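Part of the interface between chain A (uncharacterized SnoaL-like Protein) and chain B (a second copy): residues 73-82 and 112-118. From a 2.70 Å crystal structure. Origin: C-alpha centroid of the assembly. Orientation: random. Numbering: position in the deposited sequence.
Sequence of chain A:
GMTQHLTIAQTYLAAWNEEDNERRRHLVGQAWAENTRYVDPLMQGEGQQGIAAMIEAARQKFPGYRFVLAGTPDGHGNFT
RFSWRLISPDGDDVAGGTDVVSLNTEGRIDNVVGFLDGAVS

Chain A, residues 73-82: PDGHGNFTRF
Chain B, residues 112-118: VVGFLDG

How are the two backbones arranged? Chain A forms a β-hairpin: strand 73-76 runs into a type II' turn from A:His76 to A:Phe79, with A:Gly77 at phi/psi 52/-134, and strand 79-82 returns. Backbone hydrogen bonds pair A:Asp74 with A:Arg81 (N to O 3.0 Å, O to N 2.8 Å) and A:His76 with A:Phe79 (N to O 3.0 Å, O to N 2.8 Å). Chain B contributes the extended strand 112-117, at 130° to the first hairpin strand (axes 7.5 Å apart at closest) and 55° to the second (9.2 Å). In register, A:Gly75 CA lies 6.7 Å from B:Phe115 CA, and A:Phe79 CA 8.7 Å from B:Val113 CA.

What fills the center? B:Phe115 (m, chi2 88°) points toward the hairpin and loses 113 Å² to it. A:Arg81 CB sits over one ring face, 3.9 Å from the centroid, as a CH-pi contact; A:His76 NE2 lies over the opposite face, 3.9 Å from B:Phe115 CE2. Nearer the turn, A:Phe79 (m, chi2 -76°) receives B:Val113 (t): CG1 stands 4.0 Å from the A:Phe79 ring centroid, nearly on its normal.

How does the histidine bond to a backbone? With chi1 54° (p) and chi2 82°, A:His76 directs NE2 to B:Gly114 O, donating a 2.7 Å hydrogen bond near its ring plane and satisfying a strand carbonyl.

What binds the charged end? A:Arg81 (t, t, p, chi4 161°) gives NE to A:Asp74 OD1 at 3.0 Å and NH2 to A:Asp74 OD2 at 3.1 Å, a bidentate pairing that orients the guanidinium. NH2 also forms a salt bridge with B:Asp117 OD1 (2.7 Å; aspartate chi1 m), so the arginine joins carboxylates from both chains. A water links A:Asp74 OD2 (3.0 Å; chi1 p) to B:Leu116 N (2.9 Å).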

# COMPACT_ATOMS: atom_id res chain seq x y z
N PRO A 73 1.94 -3.58 12.70
CA PRO A 73 0.96 -3.57 11.62
C PRO A 73 -0.22 -2.65 11.92
O PRO A 73 -0.55 -2.45 13.08
CB PRO A 73 0.49 -5.03 11.55
CG PRO A 73 1.64 -5.81 12.06
CD PRO A 73 2.24 -4.95 13.17
N ASP A 74 -0.85 -2.09 10.91
CA ASP A 74 -2.00 -1.23 11.13
C ASP A 74 -2.95 -1.44 9.98
O ASP A 74 -2.75 -2.34 9.18
CB ASP A 74 -1.58 0.25 11.24
CG ASP A 74 -1.08 0.84 9.93
OD1 ASP A 74 -0.48 0.08 9.11
OD2 ASP A 74 -1.28 2.06 9.73
N GLY A 75 -3.98 -0.61 9.89
CA GLY A 75 -4.92 -0.71 8.80
C GLY A 75 -6.28 -0.11 9.07
O GLY A 75 -6.46 0.69 10.01
N HIS A 76 -7.22 -0.51 8.22
CA HIS A 76 -8.61 -0.04 8.27
C HIS A 76 -9.44 -0.88 7.29
O HIS A 76 -8.92 -1.36 6.28
CB HIS A 76 -8.68 1.44 7.93
CG HIS A 76 -8.02 1.81 6.64
ND1 HIS A 76 -8.66 1.67 5.42
CD2 HIS A 76 -6.79 2.31 6.37
CE1 HIS A 76 -7.84 2.06 4.46
NE2 HIS A 76 -6.70 2.45 5.00
N GLY A 77 -10.72 -1.06 7.62
CA GLY A 77 -11.60 -1.91 6.82
C GLY A 77 -10.95 -3.27 6.61
O GLY A 77 -10.40 -3.85 7.55
N ASN A 78 -10.97 -3.74 5.38
CA ASN A 78 -10.34 -5.01 5.04
C ASN A 78 -8.86 -4.87 4.66
O ASN A 78 -8.25 -5.80 4.14
CB ASN A 78 -11.11 -5.72 3.92
CG ASN A 78 -11.06 -4.97 2.60
OD1 ASN A 78 -11.43 -3.78 2.52
ND2 ASN A 78 -10.60 -5.66 1.55
N PHE A 79 -8.28 -3.70 4.93
CA PHE A 79 -6.88 -3.47 4.64
C PHE A 79 -5.96 -3.58 5.86
O PHE A 79 -6.24 -3.02 6.91
CB PHE A 79 -6.67 -2.11 3.99
CG PHE A 79 -7.26 -2.00 2.64
CD1 PHE A 79 -6.64 -2.62 1.55
CD2 PHE A 79 -8.43 -1.28 2.43
CE1 PHE A 79 -7.19 -2.54 0.28
CE2 PHE A 79 -8.98 -1.19 1.17
CZ PHE A 79 -8.37 -1.81 0.09
N THR A 80 -4.85 -4.28 5.66
CA THR A 80 -3.78 -4.38 6.63
C THR A 80 -2.47 -3.96 5.96
O THR A 80 -2.19 -4.35 4.81
CB THR A 80 -3.65 -5.81 7.16
OG1 THR A 80 -4.87 -6.16 7.82
CG2 THR A 80 -2.46 -5.93 8.14
N ARG A 81 -1.68 -3.16 6.67
CA ARG A 81 -0.35 -2.76 6.20
C ARG A 81 0.68 -3.19 7.21
O ARG A 81 0.46 -3.02 8.41
CB ARG A 81 -0.25 -1.26 6.05
CG ARG A 81 1.21 -0.81 5.82
CD ARG A 81 1.40 0.67 5.66
NE ARG A 81 1.02 1.45 6.85
CZ ARG A 81 1.43 2.69 7.07
NH1 ARG A 81 2.22 3.30 6.22
NH2 ARG A 81 1.05 3.31 8.15
N PHE A 82 1.80 -3.71 6.74
CA PHE A 82 2.90 -4.08 7.64
C PHE A 82 4.23 -4.11 6.89
O PHE A 82 4.29 -4.17 5.67
CB PHE A 82 2.66 -5.43 8.31
CG PHE A 82 2.53 -6.54 7.33
CD1 PHE A 82 3.65 -7.21 6.88
CD2 PHE A 82 1.30 -6.87 6.80
CE1 PHE A 82 3.53 -8.23 5.93
CE2 PHE A 82 1.15 -7.88 5.87
CZ PHE A 82 2.25 -8.56 5.43
N VAL B 112 -6.78 4.45 -4.98
CA VAL B 112 -5.84 4.91 -3.96
C VAL B 112 -6.20 4.37 -2.58
O VAL B 112 -7.36 4.43 -2.17
CB VAL B 112 -5.78 6.42 -3.86
CG1 VAL B 112 -4.90 6.82 -2.65
CG2 VAL B 112 -5.24 7.03 -5.17
N VAL B 113 -5.22 3.82 -1.89
CA VAL B 113 -5.44 3.32 -0.56
C VAL B 113 -4.43 4.01 0.36
O VAL B 113 -3.23 3.80 0.22
CB VAL B 113 -5.32 1.76 -0.49
CG1 VAL B 113 -5.46 1.27 0.95
CG2 VAL B 113 -6.36 1.08 -1.37
N GLY B 114 -4.91 4.81 1.30
CA GLY B 114 -4.06 5.54 2.23
C GLY B 114 -4.02 4.99 3.64
O GLY B 114 -4.97 4.33 4.09
N PHE B 115 -2.92 5.27 4.35
CA PHE B 115 -2.72 4.85 5.74
C PHE B 115 -2.13 6.03 6.56
O PHE B 115 -1.53 6.91 6.00
CB PHE B 115 -1.77 3.65 5.80
CG PHE B 115 -2.26 2.45 5.05
CD1 PHE B 115 -1.96 2.29 3.70
CD2 PHE B 115 -3.00 1.47 5.69
CE1 PHE B 115 -2.42 1.18 2.99
CE2 PHE B 115 -3.44 0.34 5.01
CZ PHE B 115 -3.14 0.19 3.64
N LEU B 116 -2.30 6.03 7.87
CA LEU B 116 -1.77 7.11 8.72
C LEU B 116 -0.49 6.67 9.42
O LEU B 116 -0.35 5.51 9.77
CB LEU B 116 -2.81 7.55 9.75
CG LEU B 116 -3.92 8.40 9.12
CD1 LEU B 116 -5.10 8.51 10.14
CD2 LEU B 116 -3.47 9.84 8.58
N ASP B 117 0.41 7.64 9.60
CA ASP B 117 1.70 7.47 10.24
C ASP B 117 1.88 8.50 11.36
O ASP B 117 1.42 9.62 11.24
CB ASP B 117 2.85 7.69 9.24
CG ASP B 117 2.70 6.86 7.99
OD1 ASP B 117 2.33 5.68 8.14
OD2 ASP B 117 2.98 7.35 6.87
N GLY B 118 2.57 8.13 12.43
CA GLY B 118 2.96 9.08 13.49
C GLY B 118 4.35 9.62 13.10
O GLY B 118 4.54 10.07 11.97
O HOH W 1 -3.69 3.61 8.74